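Local coordinates for putative uncharacterized protein PH1404 (Pyrococcus horikoshii, PDB 3AF6) that probably terminates transcription by cleaving nascent RNA at the polymerase exit channel, as a ribonuclease of the metallo-beta-lactamase superfamily that needs two zinc ions, at residues Val78-Glu83 with Gln134-Ala139; Ala97-Ile102 with Val111-Lys116; Ile420-Lys425 with Lys542-Phe547; Tyr533-Ala538 with Glu577-Asn582. All coordinates share one frame; numbering follows the deposited sequence.

Interaction 1 of 4, residues Val78-Glu83 with Gln134-Ala139; sequences VLLPPE and QKVKWA
L80 leans over the backbone of K135 and V136. Its CB is still distant, with V136 O as its nearest partner at 4.2 Å. CG is anti to the carbonyl carbon (chi1 -63°) and comes within 3.8 Å of V136 O. The branch CD1 does most of the touching. It reaches V136 CA at 3.4 Å and V136 CG1 at 3.7 Å, and it also lies beside K135 O. A85 and L88 pack on the same leucine.

The KHa unit probably gives way to KHb at about L79-L80. The partner segment 134-139 is the turn that follows helix 130-134 and leads into strand 140-144. On that division, the contact lays the start of KHb against the turn before strand 140-144.

W138 takes part through its indole. L79 CD2 sits over one face, 3.8 Å from the centroid of the five-membered ring, as a CH-pi contact. It is only 14° off the ring normal. The side chains of L79 and W138 cross at about a right angle. L80 O lies at the ring edge, near its plane, beside CZ2. Further out, V78 CG2 touches K137 CG at 3.5 Å.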
loop_
_atom_site.group_PDB
_atom_site.type_symbol
_atom_site.label_atom_id
_atom_site.label_comp_id
_atom_site.label_asym_id
_atom_site.label_seq_id
_atom_site.Cartn_x
_atom_site.Cartn_y
_atom_site.Cartn_z
ATOM N N VAL A 78 -23.902 -4.025 26.292
ATOM C CA VAL A 78 -23.216 -3.589 27.503
ATOM C C VAL A 78 -22.166 -2.530 27.151
ATOM O O VAL A 78 -21.074 -2.509 27.713
ATOM C CB VAL A 78 -22.537 -4.792 28.217
ATOM C CG1 VAL A 78 -21.449 -5.379 27.336
ATOM C CG2 VAL A 78 -21.974 -4.361 29.561
ATOM N N LEU A 79 -22.515 -1.653 26.212
ATOM C CA LEU A 79 -21.618 -0.583 25.771
ATOM C C LEU A 79 -22.099 0.793 26.233
ATOM O O LEU A 79 -23.269 0.973 26.578
ATOM C CB LEU A 79 -21.499 -0.580 24.240
ATOM C CG LEU A 79 -20.772 -1.729 23.534
ATOM C CD1 LEU A 79 -20.903 -1.565 22.022
ATOM C CD2 LEU A 79 -19.306 -1.743 23.941
ATOM N N LEU A 80 -21.184 1.759 26.229
ATOM C CA LEU A 80 -21.491 3.130 26.630
ATOM C C LEU A 80 -21.208 4.081 25.466
ATOM O O LEU A 80 -20.232 3.902 24.735
ATOM C CB LEU A 80 -20.640 3.535 27.838
ATOM C CG LEU A 80 -20.831 2.772 29.149
ATOM C CD1 LEU A 80 -19.876 3.322 30.196
ATOM C CD2 LEU A 80 -22.268 2.908 29.620
ATOM N N PRO A 81 -22.055 5.109 25.283
ATOM C CA PRO A 81 -21.875 6.081 24.195
ATOM C C PRO A 81 -20.541 6.839 24.246
ATOM O O PRO A 81 -20.039 7.167 25.323
ATOM C CB PRO A 81 -23.089 7.000 24.348
ATOM C CG PRO A 81 -23.380 6.936 25.817
ATOM C CD PRO A 81 -23.219 5.466 26.115
ATOM N N PRO A 82 -19.953 7.129 23.070
ATOM C CA PRO A 82 -18.677 7.844 22.943
ATOM C C PRO A 82 -18.667 9.259 23.523
ATOM O O PRO A 82 -17.630 9.925 23.537
ATOM C CB PRO A 82 -18.428 7.831 21.436
ATOM C CG PRO A 82 -19.810 7.860 20.871
ATOM C CD PRO A 82 -20.523 6.850 21.740
ATOM N N GLU A 83 -19.822 9.713 23.999
ATOM C CA GLU A 83 -19.938 11.046 24.581
ATOM C C GLU A 83 -20.072 10.914 26.096
ATOM O O GLU A 83 -20.117 11.910 26.817
ATOM C CB GLU A 83 -21.161 11.768 24.005
ATOM C CG GLU A 83 -20.907 13.209 23.555
ATOM C CD GLU A 83 -20.651 14.165 24.708
ATOM O OE1 GLU A 83 -21.549 14.325 25.561
ATOM O OE2 GLU A 83 -19.552 14.759 24.756
ATOM N N GLN A 134 -13.583 -2.389 31.861
ATOM C CA GLN A 134 -14.835 -2.573 32.584
ATOM C C GLN A 134 -15.742 -1.344 32.550
ATOM O O GLN A 134 -16.810 -1.374 31.936
ATOM C CB GLN A 134 -14.528 -2.949 34.031
ATOM C CG GLN A 134 -13.703 -4.213 34.166
ATOM C CD GLN A 134 -13.039 -4.339 35.525
ATOM O OE1 GLN A 134 -12.312 -5.299 35.785
ATOM N NE2 GLN A 134 -13.277 -3.366 36.396
ATOM N N LYS A 135 -15.307 -0.275 33.215
ATOM C CA LYS A 135 -16.062 0.977 33.302
ATOM C C LYS A 135 -16.886 1.393 32.083
ATOM O O LYS A 135 -17.837 2.170 32.210
ATOM C CB LYS A 135 -15.120 2.127 33.682
ATOM C CG LYS A 135 -14.612 2.090 35.114
ATOM C CD LYS A 135 -15.754 2.232 36.107
ATOM C CE LYS A 135 -15.248 2.186 37.535
ATOM N NZ LYS A 135 -16.364 2.303 38.509
ATOM N N VAL A 136 -16.523 0.895 30.905
ATOM C CA VAL A 136 -17.247 1.242 29.684
ATOM C C VAL A 136 -17.535 0.008 28.834
ATOM O O VAL A 136 -18.474 -0.002 28.033
ATOM C CB VAL A 136 -16.449 2.256 28.834
ATOM C CG1 VAL A 136 -16.233 3.539 29.631
ATOM C CG2 VAL A 136 -15.112 1.651 28.420
ATOM N N LYS A 137 -16.722 -1.028 29.025
ATOM C CA LYS A 137 -16.851 -2.286 28.294
ATOM C C LYS A 137 -16.403 -2.151 26.840
ATOM O O LYS A 137 -17.054 -2.666 25.931
ATOM C CB LYS A 137 -18.295 -2.799 28.348
ATOM C CG LYS A 137 -18.497 -4.073 29.170
ATOM C CD LYS A 137 -18.179 -3.869 30.645
ATOM C CE LYS A 137 -18.482 -5.126 31.447
ATOM N NZ LYS A 137 -18.211 -4.949 32.900
ATOM N N TRP A 138 -15.293 -1.450 26.627
ATOM C CA TRP A 138 -14.743 -1.272 25.287
ATOM C C TRP A 138 -13.331 -1.845 25.243
ATOM O O TRP A 138 -12.575 -1.720 26.207
ATOM C CB TRP A 138 -14.707 0.208 24.899
ATOM C CG TRP A 138 -16.058 0.804 24.665
ATOM C CD1 TRP A 138 -17.035 1.004 25.593
ATOM C CD2 TRP A 138 -16.586 1.274 23.417
ATOM N NE1 TRP A 138 -18.142 1.569 25.002
ATOM C CE2 TRP A 138 -17.894 1.744 23.668
ATOM C CE3 TRP A 138 -16.082 1.339 22.111
ATOM C CZ2 TRP A 138 -18.705 2.278 22.659
ATOM C CZ3 TRP A 138 -16.890 1.871 21.106
ATOM C CH2 TRP A 138 -18.188 2.331 21.389
ATOM N N ALA A 139 -12.985 -2.475 24.124
ATOM C CA ALA A 139 -11.667 -3.078 23.955
ATOM C C ALA A 139 -10.558 -2.035 24.059
ATOM O O ALA A 139 -10.363 -1.224 23.153
ATOM C CB ALA A 139 -11.592 -3.790 22.611
#

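Interaction 2 of 4, residues Ala97-Ile102 with Val111-Lys116; sequences AEITNI and VLIEAK
N101 and E114 lie side by side and point the same way. They belong to KHb, the second KH unit. Segment 97-102 is the loop that leads into strand 103-105. That strand pairs antiparallel with strand 110-115, the middle strand of the small mixed KHb sheet. The other edge of 110-115 is taken by backbone bonds to K141, V143 and T145 in and just after strand 140-144.

N101 ND2 donates to E114 OE2 at 2.9 Å. The acceptor lies in the amide plane of N101, but the amide meets the carboxylate from above its plane. The two planes are 86° apart. The second oxygen, E114 OE1, has a salt bridge to R157. Both oxygens of this buried carboxylate thus have partners, and R157 would be expected to stabilise its negative charge. E114 O receives a weak hydrogen bond from T145 OG1.

Further along, K116 N donates to E98 O at 2.6 Å. E98 O also takes a weak bond from T100 N, closing an inverse gamma turn centred on I99. A second such turn is centred on E114, where A115 N bonds to I113 O at 2.7 Å. L112 O is met by a CA-H...O contact from I102. On the apolar side I99 CG1 rests on A115 CB, 3.9 Å away.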
loop_
_atom_site.group_PDB
_atom_site.type_symbol
_atom_site.label_atom_id
_atom_site.label_comp_id
_atom_site.label_asym_id
_atom_site.label_seq_id
_atom_site.Cartn_x
_atom_site.Cartn_y
_atom_site.Cartn_z
ATOM N N ALA A 97 0.578 9.966 31.387
ATOM C CA ALA A 97 0.789 9.540 30.007
ATOM C C ALA A 97 -0.073 10.371 29.060
ATOM O O ALA A 97 -1.188 9.979 28.715
ATOM C CB ALA A 97 0.455 8.061 29.863
ATOM N N GLU A 98 0.460 11.519 28.648
ATOM C CA GLU A 98 -0.233 12.437 27.751
ATOM C C GLU A 98 -1.074 11.738 26.686
ATOM O O GLU A 98 -0.554 11.282 25.669
ATOM C CB GLU A 98 0.781 13.368 27.079
ATOM C CG GLU A 98 0.193 14.258 25.989
ATOM C CD GLU A 98 -0.910 15.169 26.496
ATOM O OE1 GLU A 98 -1.526 15.872 25.667
ATOM O OE2 GLU A 98 -1.159 15.187 27.719
ATOM N N ILE A 99 -2.379 11.665 26.928
ATOM C CA ILE A 99 -3.306 11.033 25.996
ATOM C C ILE A 99 -3.800 12.072 24.990
ATOM O O ILE A 99 -4.841 12.702 25.188
ATOM C CB ILE A 99 -4.517 10.430 26.745
ATOM C CG1 ILE A 99 -4.027 9.400 27.768
ATOM C CG2 ILE A 99 -5.481 9.786 25.757
ATOM C CD1 ILE A 99 -5.124 8.799 28.621
ATOM N N THR A 100 -3.042 12.242 23.911
ATOM C CA THR A 100 -3.378 13.214 22.874
ATOM C C THR A 100 -4.798 13.053 22.329
ATOM O O THR A 100 -5.554 14.024 22.253
ATOM C CB THR A 100 -2.377 13.137 21.694
ATOM O OG1 THR A 100 -2.655 14.186 20.758
ATOM C CG2 THR A 100 -2.484 11.799 20.983
ATOM N N ASN A 101 -5.159 11.829 21.959
ATOM C CA ASN A 101 -6.482 11.559 21.413
ATOM C C ASN A 101 -7.145 10.367 22.091
ATOM O O ASN A 101 -6.654 9.866 23.103
ATOM C CB ASN A 101 -6.381 11.307 19.905
ATOM C CG ASN A 101 -5.788 12.489 19.154
ATOM O OD1 ASN A 101 -6.374 13.573 19.114
ATOM N ND2 ASN A 101 -4.620 12.281 18.552
ATOM N N ILE A 102 -8.261 9.921 21.523
ATOM C CA ILE A 102 -9.007 8.786 22.058
ATOM C C ILE A 102 -10.267 8.586 21.201
ATOM O O ILE A 102 -11.330 9.143 21.481
ATOM C CB ILE A 102 -9.361 9.031 23.567
ATOM C CG1 ILE A 102 -9.956 7.769 24.198
ATOM C CG2 ILE A 102 -10.286 10.233 23.706
ATOM C CD1 ILE A 102 -11.403 7.510 23.864
ATOM N N VAL A 111 -12.057 0.855 22.016
ATOM C CA VAL A 111 -11.630 2.247 22.140
ATOM C C VAL A 111 -10.117 2.377 22.013
ATOM O O VAL A 111 -9.359 1.641 22.648
ATOM C CB VAL A 111 -12.070 2.860 23.489
ATOM C CG1 VAL A 111 -11.402 4.210 23.689
ATOM C CG2 VAL A 111 -13.581 3.024 23.516
ATOM N N LEU A 112 -9.688 3.330 21.192
ATOM C CA LEU A 112 -8.272 3.565 20.953
ATOM C C LEU A 112 -7.733 4.658 21.874
ATOM O O LEU A 112 -8.255 5.771 21.905
ATOM C CB LEU A 112 -8.062 3.951 19.482
ATOM C CG LEU A 112 -6.658 3.904 18.867
ATOM C CD1 LEU A 112 -6.780 3.988 17.353
ATOM C CD2 LEU A 112 -5.797 5.036 19.403
ATOM N N ILE A 113 -6.686 4.324 22.625
ATOM C CA ILE A 113 -6.060 5.264 23.550
ATOM C C ILE A 113 -4.716 5.722 22.988
ATOM O O ILE A 113 -3.674 5.148 23.310
ATOM C CB ILE A 113 -5.810 4.612 24.929
ATOM C CG1 ILE A 113 -7.115 4.038 25.480
ATOM C CG2 ILE A 113 -5.234 5.639 25.897
ATOM C CD1 ILE A 113 -6.959 3.345 26.816
ATOM N N GLU A 114 -4.740 6.755 22.151
ATOM C CA GLU A 114 -3.512 7.269 21.555
ATOM C C GLU A 114 -2.734 8.090 22.576
ATOM O O GLU A 114 -2.688 9.316 22.500
ATOM C CB GLU A 114 -3.835 8.123 20.326
ATOM C CG GLU A 114 -2.612 8.545 19.524
ATOM C CD GLU A 114 -2.977 9.236 18.225
ATOM O OE1 GLU A 114 -3.689 8.621 17.405
ATOM O OE2 GLU A 114 -2.552 10.391 18.021
ATOM N N ALA A 115 -2.127 7.398 23.536
ATOM C CA ALA A 115 -1.347 8.049 24.581
ATOM C C ALA A 115 0.108 8.209 24.146
ATOM O O ALA A 115 0.617 7.426 23.346
ATOM C CB ALA A 115 -1.424 7.238 25.872
ATOM N N LYS A 116 0.772 9.229 24.682
ATOM C CA LYS A 116 2.166 9.498 24.354
ATOM C C LYS A 116 3.059 8.513 25.102
ATOM O O LYS A 116 4.168 8.207 24.666
ATOM C CB LYS A 116 2.520 10.938 24.739
ATOM C CG LYS A 116 3.816 11.462 24.141
ATOM C CD LYS A 116 3.937 12.964 24.361
ATOM C CE LYS A 116 5.167 13.532 23.675
ATOM N NZ LYS A 116 5.234 15.013 23.808
#

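Interaction 3 of 4, residues Ile420-Lys425 with Lys542-Phe547; sequences IKRGGK and KNSIIF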
loop_
_atom_site.group_PDB
_atom_site.type_symbol
_atom_site.label_atom_id
_atom_site.label_comp_id
_atom_site.label_asym_id
_atom_site.label_seq_id
_atom_site.Cartn_x
_atom_site.Cartn_y
_atom_site.Cartn_z
ATOM N N ILE A 420 24.975 23.489 -5.995
ATOM C CA ILE A 420 24.851 24.554 -5.007
ATOM C C ILE A 420 25.986 25.543 -5.233
ATOM O O ILE A 420 25.801 26.756 -5.161
ATOM C CB ILE A 420 24.985 24.026 -3.565
ATOM C CG1 ILE A 420 23.996 22.888 -3.314
ATOM C CG2 ILE A 420 24.752 25.161 -2.584
ATOM C CD1 ILE A 420 22.552 23.279 -3.491
ATOM N N LYS A 421 27.167 24.998 -5.506
ATOM C CA LYS A 421 28.354 25.805 -5.742
ATOM C C LYS A 421 28.132 26.828 -6.846
ATOM O O LYS A 421 28.341 28.021 -6.632
ATOM C CB LYS A 421 29.544 24.906 -6.095
ATOM C CG LYS A 421 30.689 24.962 -5.086
ATOM C CD LYS A 421 30.232 24.565 -3.683
ATOM C CE LYS A 421 31.376 24.670 -2.672
ATOM N NZ LYS A 421 30.950 24.322 -1.280
ATOM N N ARG A 422 27.710 26.371 -8.023
ATOM C CA ARG A 422 27.472 27.292 -9.130
ATOM C C ARG A 422 26.177 28.077 -8.936
ATOM O O ARG A 422 25.614 28.623 -9.889
ATOM C CB ARG A 422 27.449 26.538 -10.462
ATOM C CG ARG A 422 26.464 25.400 -10.531
ATOM C CD ARG A 422 26.659 24.611 -11.813
ATOM N NE ARG A 422 25.701 23.513 -11.914
ATOM C CZ ARG A 422 25.635 22.667 -12.937
ATOM N NH1 ARG A 422 26.475 22.780 -13.959
ATOM N NH2 ARG A 422 24.714 21.714 -12.942
ATOM N N GLY A 423 25.724 28.132 -7.686
ATOM C CA GLY A 423 24.515 28.860 -7.346
ATOM C C GLY A 423 23.296 28.395 -8.112
ATOM O O GLY A 423 22.842 29.070 -9.034
ATOM N N GLY A 424 22.765 27.237 -7.730
ATOM C CA GLY A 424 21.596 26.706 -8.402
ATOM C C GLY A 424 20.694 25.929 -7.467
ATOM O O GLY A 424 20.817 26.009 -6.244
ATOM N N LYS A 425 19.772 25.176 -8.049
ATOM C CA LYS A 425 18.850 24.371 -7.264
ATOM C C LYS A 425 18.805 22.958 -7.821
ATOM O O LYS A 425 19.061 22.730 -9.010
ATOM C CB LYS A 425 17.452 24.992 -7.298
ATOM C CG LYS A 425 17.408 26.386 -6.719
ATOM C CD LYS A 425 16.029 27.003 -6.809
ATOM C CE LYS A 425 16.095 28.453 -6.370
ATOM N NZ LYS A 425 17.196 29.152 -7.101
ATOM N N LYS A 542 22.216 26.437 -14.246
ATOM C CA LYS A 542 22.757 26.445 -12.889
ATOM C C LYS A 542 22.063 25.322 -12.122
ATOM O O LYS A 542 22.670 24.637 -11.298
ATOM C CB LYS A 542 22.445 27.766 -12.176
ATOM C CG LYS A 542 23.211 28.968 -12.662
ATOM C CD LYS A 542 22.864 30.189 -11.825
ATOM C CE LYS A 542 23.726 31.379 -12.216
ATOM N NZ LYS A 542 23.474 32.564 -11.353
ATOM N N ASN A 543 20.776 25.153 -12.410
ATOM C CA ASN A 543 19.951 24.146 -11.759
ATOM C C ASN A 543 20.207 22.734 -12.271
ATOM O O ASN A 543 20.763 22.531 -13.356
ATOM C CB ASN A 543 18.468 24.481 -11.954
ATOM C CG ASN A 543 18.108 25.862 -11.448
ATOM O OD1 ASN A 543 18.341 26.193 -10.281
ATOM N ND2 ASN A 543 17.528 26.677 -12.324
ATOM N N SER A 544 19.777 21.759 -11.481
ATOM C CA SER A 544 19.939 20.362 -11.847
ATOM C C SER A 544 18.688 19.546 -11.567
ATOM O O SER A 544 17.929 19.837 -10.636
ATOM C CB SER A 544 21.122 19.745 -11.089
ATOM O OG SER A 544 22.341 19.969 -11.777
ATOM N N ILE A 545 18.471 18.528 -12.390
ATOM C CA ILE A 545 17.340 17.637 -12.191
ATOM C C ILE A 545 17.909 16.221 -12.072
ATOM O O ILE A 545 18.756 15.812 -12.866
ATOM C CB ILE A 545 16.315 17.741 -13.355
ATOM C CG1 ILE A 545 15.028 17.019 -12.958
ATOM C CG2 ILE A 545 16.900 17.172 -14.642
ATOM C CD1 ILE A 545 13.900 17.177 -13.954
ATOM N N ILE A 546 17.463 15.489 -11.058
ATOM C CA ILE A 546 17.945 14.133 -10.823
ATOM C C ILE A 546 16.803 13.119 -10.778
ATOM O O ILE A 546 15.925 13.194 -9.918
ATOM C CB ILE A 546 18.714 14.050 -9.474
ATOM C CG1 ILE A 546 19.891 15.028 -9.470
ATOM C CG2 ILE A 546 19.214 12.638 -9.243
ATOM C CD1 ILE A 546 20.579 15.132 -8.126
ATOM N N PHE A 547 16.808 12.171 -11.701
ATOM C CA PHE A 547 15.771 11.143 -11.703
ATOM C C PHE A 547 16.269 10.011 -10.819
ATOM O O PHE A 547 17.389 9.521 -10.996
ATOM C CB PHE A 547 15.496 10.646 -13.133
ATOM C CG PHE A 547 14.854 11.685 -14.012
ATOM C CD1 PHE A 547 13.538 12.090 -13.781
ATOM C CD2 PHE A 547 15.582 12.316 -15.016
ATOM C CE1 PHE A 547 12.959 13.114 -14.535
ATOM C CE2 PHE A 547 15.012 13.337 -15.772
ATOM C CZ PHE A 547 13.696 13.736 -15.527
#
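S544 N donates to K425 O at 2.7 Å, with an N-H...O angle of 160°. This bond starts the parallel pairing of strands 425-429 and 544-547, which goes on through L427. Before it, segment 420-425 leaves helix 405-420 by a type I turn from I420 to G423. The extended G424 then brings the chain beside N543, with the two CA atoms 4.5 Å apart.

Among the side chains, N543 bends back to the start of the neighbouring strand. Its CG is anti to the carbonyl carbon (chi1 -56°). OD1 accepts a weak bond from K425 N at 2.8 Å and also lies 3.3 Å from K425 CB. N543 and K425 lie side by side and point the same way. K425 N and K425 O are therefore both held by the other segment.

The sheet is the six-stranded parallel sheet of the beta-CASP domain. Strand 544-547 lies between 425-429 and 584-587, so the contact sits where two adjacent strands begin.

R422 spans the same end of the sheet with a chain extended from CG to NE. Its NH2 gives a weak bond to S544 OG at 3.2 Å, and OG lies at the guanidinium edge, in plane. The stronger partner of NH2 is E584 of the neighbouring strand 584-587, by a salt bridge. S544 OG is also hydrogen-bonded to T419 OG1. The aliphatic part of K542 packs on the turn, with CB 3.4 Å from G423 O.

Interaction 4 of 4, residues Tyr533-Ala538 with Glu577-Asn582; sequences YFKQLA and EVIKVN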
loop_
_atom_site.group_PDB
_atom_site.type_symbol
_atom_site.label_atom_id
_atom_site.label_comp_id
_atom_site.label_asym_id
_atom_site.label_seq_id
_atom_site.Cartn_x
_atom_site.Cartn_y
_atom_site.Cartn_z
ATOM N N TYR A 533 8.100 23.283 -11.130
ATOM C CA TYR A 533 9.524 23.489 -10.879
ATOM C C TYR A 533 10.264 23.194 -12.167
ATOM O O TYR A 533 11.062 24.009 -12.628
ATOM C CB TYR A 533 10.031 22.547 -9.784
ATOM C CG TYR A 533 9.498 22.841 -8.403
ATOM C CD1 TYR A 533 9.859 24.006 -7.730
ATOM C CD2 TYR A 533 8.622 21.961 -7.773
ATOM C CE1 TYR A 533 9.358 24.287 -6.461
ATOM C CE2 TYR A 533 8.111 22.233 -6.504
ATOM C CZ TYR A 533 8.483 23.397 -5.856
ATOM O OH TYR A 533 7.971 23.680 -4.611
ATOM N N PHE A 534 9.991 22.032 -12.754
ATOM C CA PHE A 534 10.654 21.650 -13.998
ATOM C C PHE A 534 10.594 22.774 -15.020
ATOM O O PHE A 534 11.629 23.311 -15.424
ATOM C CB PHE A 534 10.023 20.400 -14.610
ATOM C CG PHE A 534 10.527 20.095 -15.996
ATOM C CD1 PHE A 534 11.837 19.679 -16.198
ATOM C CD2 PHE A 534 9.700 20.264 -17.106
ATOM C CE1 PHE A 534 12.325 19.437 -17.484
ATOM C CE2 PHE A 534 10.176 20.028 -18.397
ATOM C CZ PHE A 534 11.494 19.612 -18.586
ATOM N N LYS A 535 9.374 23.117 -15.433
ATOM C CA LYS A 535 9.146 24.182 -16.407
ATOM C C LYS A 535 9.977 25.420 -16.103
ATOM O O LYS A 535 10.665 25.951 -16.977
ATOM C CB LYS A 535 7.670 24.597 -16.415
ATOM C CG LYS A 535 6.717 23.651 -17.118
ATOM C CD LYS A 535 5.304 24.219 -17.079
ATOM C CE LYS A 535 4.328 23.365 -17.875
ATOM N NZ LYS A 535 2.941 23.917 -17.846
ATOM N N GLN A 536 9.914 25.874 -14.855
ATOM C CA GLN A 536 10.626 27.073 -14.461
ATOM C C GLN A 536 12.129 26.974 -14.270
ATOM O O GLN A 536 12.816 27.993 -14.304
ATOM C CB GLN A 536 9.989 27.659 -13.206
ATOM C CG GLN A 536 8.594 28.196 -13.451
ATOM C CD GLN A 536 8.175 29.212 -12.414
ATOM O OE1 GLN A 536 8.875 30.201 -12.186
ATOM N NE2 GLN A 536 7.025 28.985 -11.785
ATOM N N LEU A 537 12.657 25.772 -14.074
ATOM C CA LEU A 537 14.096 25.646 -13.882
ATOM C C LEU A 537 14.824 25.222 -15.157
ATOM O O LEU A 537 15.974 25.593 -15.375
ATOM C CB LEU A 537 14.390 24.654 -12.751
ATOM C CG LEU A 537 13.774 24.970 -11.380
ATOM C CD1 LEU A 537 14.169 23.904 -10.386
ATOM C CD2 LEU A 537 14.245 26.326 -10.889
ATOM N N ALA A 538 14.135 24.469 -16.008
ATOM C CA ALA A 538 14.713 23.958 -17.251
ATOM C C ALA A 538 15.697 24.867 -17.994
ATOM O O ALA A 538 16.799 24.445 -18.340
ATOM C CB ALA A 538 13.591 23.526 -18.199
ATOM N N GLU A 577 3.316 25.000 -25.440
ATOM C CA GLU A 577 4.472 25.715 -24.925
ATOM C C GLU A 577 5.702 24.859 -25.210
ATOM O O GLU A 577 5.629 23.629 -25.211
ATOM C CB GLU A 577 4.326 25.915 -23.417
ATOM C CG GLU A 577 5.022 27.151 -22.869
ATOM C CD GLU A 577 5.087 27.158 -21.345
ATOM O OE1 GLU A 577 4.070 26.806 -20.692
ATOM O OE2 GLU A 577 6.159 27.524 -20.805
ATOM N N VAL A 578 6.830 25.506 -25.459
ATOM C CA VAL A 578 8.063 24.782 -25.726
ATOM C C VAL A 578 9.086 25.088 -24.643
ATOM O O VAL A 578 9.742 26.129 -24.677
ATOM C CB VAL A 578 8.641 25.166 -27.093
ATOM C CG1 VAL A 578 7.805 24.551 -28.192
ATOM C CG2 VAL A 578 8.649 26.683 -27.242
ATOM N N ILE A 579 9.207 24.187 -23.672
ATOM C CA ILE A 579 10.158 24.382 -22.584
ATOM C C ILE A 579 11.560 24.081 -23.080
ATOM O O ILE A 579 11.818 23.020 -23.650
ATOM C CB ILE A 579 9.868 23.467 -21.370
ATOM C CG1 ILE A 579 8.524 23.821 -20.739
ATOM C CG2 ILE A 579 10.947 23.641 -20.325
ATOM C CD1 ILE A 579 7.341 23.462 -21.593
ATOM N N LYS A 580 12.461 25.030 -22.866
ATOM C CA LYS A 580 13.849 24.885 -23.282
ATOM C C LYS A 580 14.629 24.223 -22.137
ATOM O O LYS A 580 14.843 24.838 -21.092
ATOM C CB LYS A 580 14.419 26.270 -23.601
ATOM C CG LYS A 580 15.809 26.277 -24.216
ATOM C CD LYS A 580 16.328 27.710 -24.349
ATOM C CE LYS A 580 17.725 27.756 -24.959
ATOM N NZ LYS A 580 18.330 29.118 -24.865
ATOM N N VAL A 581 15.039 22.971 -22.324
ATOM C CA VAL A 581 15.775 22.259 -21.278
ATOM C C VAL A 581 17.280 22.491 -21.359
ATOM O O VAL A 581 17.953 21.960 -22.251
ATOM C CB VAL A 581 15.528 20.728 -21.330
ATOM C CG1 VAL A 581 16.187 20.056 -20.136
ATOM C CG2 VAL A 581 14.041 20.434 -21.335
ATOM N N ASN A 582 17.800 23.284 -20.426
ATOM C CA ASN A 582 19.231 23.574 -20.377
ATOM C C ASN A 582 19.842 23.046 -19.083
ATOM O O ASN A 582 20.996 22.627 -19.065
ATOM C CB ASN A 582 19.480 25.078 -20.478
ATOM C CG ASN A 582 18.807 25.697 -21.679
ATOM O OD1 ASN A 582 18.900 25.179 -22.793
ATOM N ND2 ASN A 582 18.128 26.815 -21.464
#
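The F534 ring meets two aliphatic branches with its outer end. CZ touches V581 CG2 at 3.8 Å, and CE2 touches I579 CG2 at 4.2 Å. The side chain of F534 crosses that of V581 at about a right angle and that of I579 obliquely. F534 CG is anti to its backbone N (chi1 171°), and the ring beyond it comes close to the strand. I567, L525, L556 and V560 also pack on this buried phenylalanine, while M569 touches K535 and I579.

A538, just past the end of the helix, comes closest to the strand. Its CB points at the other segment and meets I579 CG2 at 3.4 Å. I579 touches both A538, through CG2, and K535, whose CG approaches I579 CG1 at 4.1 Å.

In the beta-CASP domain, the last turn of helix 529-537 packs on the second strand of the antiparallel hairpin 566-570/576-580. The axes of 533-537 and 577-580 pass 8.2 Å apart at 68°.

Polar atoms join the two segments beyond the helix end. N582 N donates to A538 O at 2.6 Å. A538 also has a backbone bond to M583, where the chain heads into strand 584-587. The side chain of N582 is held by P539, whose O accepts from ND2. At the exposed end, K535 NZ and E577 OE1 stand 4.2 Å apart, beyond a salt bridge, though the opposite charges may attract weakly.

How the interactions relate
The four contacts fall into two distant pairs, all away from the zinc site. Interactions 1 and 2 lie in the KH region and share KHb. They touch where W138 CE3 packs on V111 CG2, at 3.3 Å. Interactions 3 and 4 lie in the beta-CASP domain, on the far side of the chain from interaction 1. Helix 529-537 is followed by strand 544-547, and F534 packs on I545, so these two contacts share one core. None is wholly buried. Interaction 1 is chiefly apolar, with an indole face. Interaction 2 adds a buried carboxylate. Interaction 3 is mainly polar, at strand starts. Interaction 4 joins an apolar layer to one backbone bond.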